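Fructosyl amine:oxygen oxidoreductase (Neosartorya fumigata, PDB 4WCT) probably catalyses the FAD-dependent oxidative deglycation of fructosyl amines (Amadori products), using oxygen as the electron acceptor. Local coordinates at residues L252-M264 against K293-C306. Numbering follows the deposited sequence.
Sequences LRPTAWTLCHIQM and KHELKICDEHPGYC
Two antiparallel strands of the large mixed sheet beside the flavin, 253-263 and 295-310, pair regularly from Cys260-Ile298 to Gln263-Glu295, then part around 301-304 before Ala256 and Tyr305 bond again. Side chains bridge the gap, and a water accepts from Thr258 N and donates to Asp300 O. With chi1 at 40°, Thr258 OG1 sits between its backbone N and carbonyl carbon, donating to Asp300 OD1 (2.6 Å) on the syn side but tilted out of the carboxylate plane, and accepting from His302 NE2 (3.0 Å) in the imidazole plane. Gly304 N bonds weakly to His302 ND1; Asp300 OD2 is salt-bridged to Arg335. Trp257, whose side chain touches FAD, points NE1 at His302 O (2.9 Å) within the indole plane. Its five-membered ring lies nearly parallel to the His302 ring, at 15°, but barely overlaps it; Gly304 CA sits over one indole face near the rim. This loop interrupts the pairing of 253-263 with 295-310, while strand 352-362 pairs along the other edge of 253-263. Further along, His261 ND1 donates a hydrogen bond near its ring plane, meeting Glu295 OE1 (2.9 Å) from above the carboxylate plane; Ser353 holds OE2. On the opposite face, Ile262 CD1 meets Ile298 CD1 at 3.8 Å against helix 330-343.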
loop_
_atom_site.group_PDB
_atom_site.type_symbol
_atom_site.label_atom_id
_atom_site.label_comp_id
_atom_site.label_asym_id
_atom_site.label_seq_id
_atom_site.Cartn_x
_atom_site.Cartn_y
_atom_site.Cartn_z
ATOM N N LEU A 252 13.213 -6.951 1.526
ATOM C CA LEU A 252 12.382 -5.758 1.735
ATOM C C LEU A 252 13.206 -4.499 1.672
ATOM O O LEU A 252 14.216 -4.364 2.368
ATOM C CB LEU A 252 11.633 -5.842 3.067
ATOM C CG LEU A 252 10.618 -6.976 3.247
ATOM C CD1 LEU A 252 9.981 -6.850 4.645
ATOM C CD2 LEU A 252 9.526 -6.999 2.170
ATOM N N ARG A 253 12.664 -3.481 0.989
ATOM C CA ARG A 253 13.194 -2.134 1.066
ATOM C C ARG A 253 12.125 -1.213 1.611
ATOM O O ARG A 253 11.228 -0.837 0.879
ATOM C CB ARG A 253 13.640 -1.632 -0.304
ATOM C CG ARG A 253 14.262 -0.273 -0.242
ATOM C CD ARG A 253 14.592 0.323 -1.607
ATOM N NE ARG A 253 13.382 0.644 -2.353
ATOM C CZ ARG A 253 13.371 0.992 -3.633
ATOM N NH1 ARG A 253 14.526 1.155 -4.299
ATOM N NH2 ARG A 253 12.208 1.159 -4.243
ATOM N N PRO A 254 12.232 -0.821 2.890
ATOM C CA PRO A 254 11.278 0.161 3.374
ATOM C C PRO A 254 11.441 1.484 2.631
ATOM O O PRO A 254 12.538 2.023 2.562
ATOM C CB PRO A 254 11.628 0.308 4.858
ATOM C CG PRO A 254 12.259 -1.006 5.219
ATOM C CD PRO A 254 13.026 -1.408 3.985
ATOM N N THR A 255 10.341 2.004 2.107
ATOM C CA THR A 255 10.367 3.141 1.185
ATOM C C THR A 255 9.120 3.982 1.428
ATOM O O THR A 255 8.063 3.429 1.727
ATOM C CB THR A 255 10.401 2.667 -0.295
ATOM O OG1 THR A 255 11.346 1.615 -0.471
ATOM C CG2 THR A 255 10.718 3.794 -1.266
ATOM N N ALA A 256 9.286 5.309 1.373
ATOM C CA ALA A 256 8.210 6.254 1.684
ATOM C C ALA A 256 7.754 7.069 0.498
ATOM O O ALA A 256 8.562 7.539 -0.312
ATOM C CB ALA A 256 8.620 7.176 2.800
ATOM N N TRP A 257 6.437 7.286 0.447
ATOM C CA TRP A 257 5.845 8.263 -0.416
ATOM C C TRP A 257 5.106 9.332 0.358
ATOM O O TRP A 257 5.129 9.335 1.592
ATOM C CB TRP A 257 4.935 7.515 -1.376
ATOM C CG TRP A 257 5.761 6.789 -2.381
ATOM C CD1 TRP A 257 6.233 7.294 -3.570
ATOM C CD2 TRP A 257 6.330 5.489 -2.240
ATOM N NE1 TRP A 257 7.067 6.384 -4.171
ATOM C CE2 TRP A 257 7.147 5.260 -3.383
ATOM C CE3 TRP A 257 6.161 4.454 -1.322
ATOM C CZ2 TRP A 257 7.873 4.069 -3.558
ATOM C CZ3 TRP A 257 6.923 3.287 -1.474
ATOM C CH2 TRP A 257 7.772 3.112 -2.586
ATOM N N THR A 258 4.672 10.360 -0.360
ATOM C CA THR A 258 4.289 11.624 0.233
ATOM C C THR A 258 2.873 12.002 -0.213
ATOM O O THR A 258 2.478 11.755 -1.366
ATOM C CB THR A 258 5.277 12.735 -0.210
ATOM O OG1 THR A 258 5.608 12.539 -1.596
ATOM C CG2 THR A 258 6.541 12.648 0.622
ATOM N N LEU A 259 2.084 12.530 0.712
ATOM C CA LEU A 259 0.707 12.898 0.432
ATOM C C LEU A 259 0.373 14.187 1.142
ATOM O O LEU A 259 0.909 14.480 2.196
ATOM C CB LEU A 259 -0.259 11.787 0.832
ATOM C CG LEU A 259 -0.455 11.505 2.323
ATOM C CD1 LEU A 259 -1.532 12.374 2.962
ATOM C CD2 LEU A 259 -0.808 10.037 2.546
ATOM N N CYS A 260 -0.515 14.967 0.554
ATOM C CA CYS A 260 -0.974 16.181 1.206
ATOM C C CYS A 260 -2.436 16.385 0.869
ATOM O O CYS A 260 -2.949 15.805 -0.085
ATOM C CB CYS A 260 -0.123 17.401 0.826
ATOM S SG CYS A 260 -0.068 17.862 -0.918
ATOM N N HIS A 261 -3.100 17.198 1.678
ATOM C CA HIS A 261 -4.521 17.449 1.571
ATOM C C HIS A 261 -4.750 18.935 1.415
ATOM O O HIS A 261 -4.073 19.725 2.064
ATOM C CB HIS A 261 -5.276 17.034 2.830
ATOM C CG HIS A 261 -5.349 15.560 3.095
ATOM N ND1 HIS A 261 -6.146 15.048 4.097
ATOM C CD2 HIS A 261 -4.680 14.502 2.575
ATOM C CE1 HIS A 261 -5.943 13.749 4.200
ATOM N NE2 HIS A 261 -5.121 13.385 3.234
ATOM N N ILE A 262 -5.773 19.293 0.648
ATOM C CA ILE A 262 -6.329 20.649 0.548
ATOM C C ILE A 262 -7.774 20.588 1.045
ATOM O O ILE A 262 -8.528 19.673 0.650
ATOM C CB ILE A 262 -6.346 21.145 -0.929
ATOM C CG1 ILE A 262 -4.926 21.311 -1.448
ATOM C CG2 ILE A 262 -7.109 22.457 -1.040
ATOM C CD1 ILE A 262 -4.831 21.689 -2.905
ATOM N N GLN A 263 -8.177 21.559 1.846
ATOM C CA GLN A 263 -9.526 21.617 2.355
ATOM C C GLN A 263 -10.442 22.341 1.377
ATOM O O GLN A 263 -10.183 23.495 1.042
ATOM C CB GLN A 263 -9.493 22.404 3.683
ATOM C CG GLN A 263 -10.874 22.729 4.212
ATOM C CD GLN A 263 -11.556 21.496 4.708
ATOM O OE1 GLN A 263 -11.227 20.983 5.793
ATOM N NE2 GLN A 263 -12.610 21.082 4.005
ATOM N N MET A 264 -11.447 21.640 0.857
ATOM C CA MET A 264 -12.365 22.219 -0.106
ATOM C C MET A 264 -13.477 22.943 0.622
ATOM O O MET A 264 -13.852 22.577 1.735
ATOM C CB MET A 264 -12.944 21.132 -1.027
ATOM C CG MET A 264 -11.881 20.308 -1.762
ATOM S SD MET A 264 -10.741 21.277 -2.767
ATOM C CE MET A 264 -11.803 21.613 -4.149
ATOM N N LYS A 293 -14.387 15.403 5.919
ATOM C CA LYS A 293 -13.685 16.686 6.063
ATOM C C LYS A 293 -13.549 17.469 4.766
ATOM O O LYS A 293 -12.980 18.554 4.764
ATOM C CB LYS A 293 -12.280 16.477 6.627
ATOM C CG LYS A 293 -12.247 15.835 7.997
ATOM C CD LYS A 293 -10.844 15.947 8.578
ATOM C CE LYS A 293 -10.744 15.315 9.951
ATOM N NZ LYS A 293 -9.406 15.610 10.536
ATOM N N HIS A 294 -14.039 16.901 3.678
ATOM C CA HIS A 294 -13.954 17.540 2.347
ATOM C C HIS A 294 -12.530 17.881 1.956
ATOM O O HIS A 294 -12.259 18.905 1.326
ATOM C CB HIS A 294 -14.792 18.799 2.311
ATOM C CG HIS A 294 -16.250 18.547 2.493
ATOM N ND1 HIS A 294 -17.132 19.549 2.843
ATOM C CD2 HIS A 294 -16.987 17.421 2.366
ATOM C CE1 HIS A 294 -18.359 19.061 2.836
ATOM N NE2 HIS A 294 -18.282 17.750 2.682
ATOM N N GLU A 295 -11.629 16.958 2.246
ATOM C CA GLU A 295 -10.196 17.171 1.955
ATOM C C GLU A 295 -9.811 16.390 0.705
ATOM O O GLU A 295 -10.187 15.237 0.541
ATOM C CB GLU A 295 -9.344 16.716 3.129
ATOM C CG GLU A 295 -9.240 17.782 4.205
ATOM C CD GLU A 295 -8.372 17.388 5.379
ATOM O OE1 GLU A 295 -8.275 16.179 5.709
ATOM O OE2 GLU A 295 -7.980 18.330 6.089
ATOM N N LEU A 296 -9.148 17.087 -0.214
ATOM C CA LEU A 296 -8.726 16.537 -1.489
ATOM C C LEU A 296 -7.250 16.168 -1.353
ATOM O O LEU A 296 -6.427 17.028 -0.984
ATOM C CB LEU A 296 -8.930 17.617 -2.573
ATOM C CG LEU A 296 -8.684 17.210 -4.036
ATOM C CD1 LEU A 296 -9.520 18.074 -4.953
ATOM C CD2 LEU A 296 -7.221 17.332 -4.408
ATOM N N LYS A 297 -6.946 14.897 -1.619
ATOM C CA LYS A 297 -5.600 14.354 -1.414
ATOM C C LYS A 297 -4.829 14.315 -2.727
ATOM O O LYS A 297 -5.350 13.831 -3.742
ATOM C CB LYS A 297 -5.688 12.937 -0.888
ATOM C CG LYS A 297 -4.302 12.372 -0.506
ATOM C CD LYS A 297 -4.377 10.923 -0.075
ATOM C CE LYS A 297 -4.243 10.024 -1.308
ATOM N NZ LYS A 297 -4.317 8.609 -0.943
ATOM N N ILE A 298 -3.591 14.787 -2.676
ATOM C CA ILE A 298 -2.658 14.752 -3.814
ATOM C C ILE A 298 -1.411 13.975 -3.402
ATOM O O ILE A 298 -0.862 14.224 -2.332
ATOM C CB ILE A 298 -2.183 16.154 -4.241
ATOM C CG1 ILE A 298 -3.368 17.071 -4.552
ATOM C CG2 ILE A 298 -1.307 16.030 -5.470
ATOM C CD1 ILE A 298 -3.709 18.060 -3.469
ATOM N N CYS A 299 -1.034 12.982 -4.201
ATOM C CA CYS A 299 0.246 12.313 -4.038
ATOM C C CYS A 299 1.140 12.722 -5.184
ATOM O O CYS A 299 0.744 12.639 -6.345
ATOM C CB CYS A 299 0.083 10.822 -4.091
ATOM S SG CYS A 299 -0.552 10.104 -2.580
ATOM N N ASP A 300 2.325 13.220 -4.873
ATOM C CA ASP A 300 3.294 13.510 -5.901
ATOM C C ASP A 300 4.101 12.242 -6.201
ATOM O O ASP A 300 4.654 11.615 -5.310
ATOM C CB ASP A 300 4.223 14.654 -5.467
ATOM C CG ASP A 300 4.992 14.350 -4.208
ATOM O OD1 ASP A 300 4.331 14.111 -3.165
ATOM O OD2 ASP A 300 6.251 14.380 -4.264
ATOM N N GLU A 301 4.155 11.848 -7.469
ATOM C CA GLU A 301 4.774 10.594 -7.817
ATOM C C GLU A 301 6.266 10.759 -8.000
ATOM O O GLU A 301 6.761 11.759 -8.520
ATOM C CB GLU A 301 4.117 9.988 -9.052
ATOM C CG GLU A 301 4.674 8.634 -9.502
ATOM C CD GLU A 301 4.452 7.455 -8.528
ATOM O OE1 GLU A 301 4.365 7.666 -7.306
ATOM O OE2 GLU A 301 4.773 6.304 -8.936
ATOM N N HIS A 302 6.996 9.759 -7.514
ATOM C CA HIS A 302 8.470 9.734 -7.563
ATOM C C HIS A 302 8.891 8.333 -7.130
ATOM O O HIS A 302 8.059 7.534 -6.650
ATOM C CB HIS A 302 9.103 10.803 -6.644
ATOM C CG HIS A 302 8.601 10.783 -5.223
ATOM N ND1 HIS A 302 8.981 9.818 -4.323
ATOM C CD2 HIS A 302 7.711 11.570 -4.568
ATOM C CE1 HIS A 302 8.347 9.994 -3.179
ATOM N NE2 HIS A 302 7.572 11.061 -3.296
ATOM N N PRO A 303 10.173 8.005 -7.287
ATOM C CA PRO A 303 10.527 6.626 -6.978
ATOM C C PRO A 303 10.573 6.243 -5.505
ATOM O O PRO A 303 10.657 5.046 -5.194
ATOM C CB PRO A 303 11.899 6.447 -7.648
ATOM C CG PRO A 303 11.924 7.494 -8.716
ATOM C CD PRO A 303 11.193 8.663 -8.134
ATOM N N GLY A 304 10.458 7.238 -4.621
ATOM C CA GLY A 304 10.413 6.975 -3.197
ATOM C C GLY A 304 11.572 7.574 -2.432
ATOM O O GLY A 304 12.650 7.885 -3.008
ATOM N N TYR A 305 11.315 7.839 -1.156
ATOM C CA TYR A 305 12.338 8.171 -0.187
ATOM C C TYR A 305 12.682 6.956 0.684
ATOM O O TYR A 305 11.806 6.274 1.248
ATOM C CB TYR A 305 11.822 9.266 0.747
ATOM C CG TYR A 305 11.632 10.626 0.139
ATOM C CD1 TYR A 305 12.656 11.564 0.156
ATOM C CD2 TYR A 305 10.395 11.007 -0.359
ATOM C CE1 TYR A 305 12.451 12.856 -0.308
ATOM C CE2 TYR A 305 10.199 12.266 -0.882
ATOM C CZ TYR A 305 11.239 13.176 -0.875
ATOM O OH TYR A 305 11.020 14.453 -1.378
ATOM N N CYS A 306 13.961 6.695 0.843
ATOM C CA CYS A 306 14.406 5.791 1.896
ATOM C C CYS A 306 15.085 6.604 2.986
ATOM O O CYS A 306 15.249 7.831 2.876
ATOM C CB CYS A 306 15.368 4.739 1.318
ATOM S SG CYS A 306 14.671 3.639 0.093
HETATM O O HOH W 1 11.070 2.708 -6.524
HETATM O O HOH W 2 3.767 10.195 -3.181
HETATM O O HOH W 3 -9.011 20.769 7.195
HETATM O O HOH W 4 -16.297 22.186 3.012
#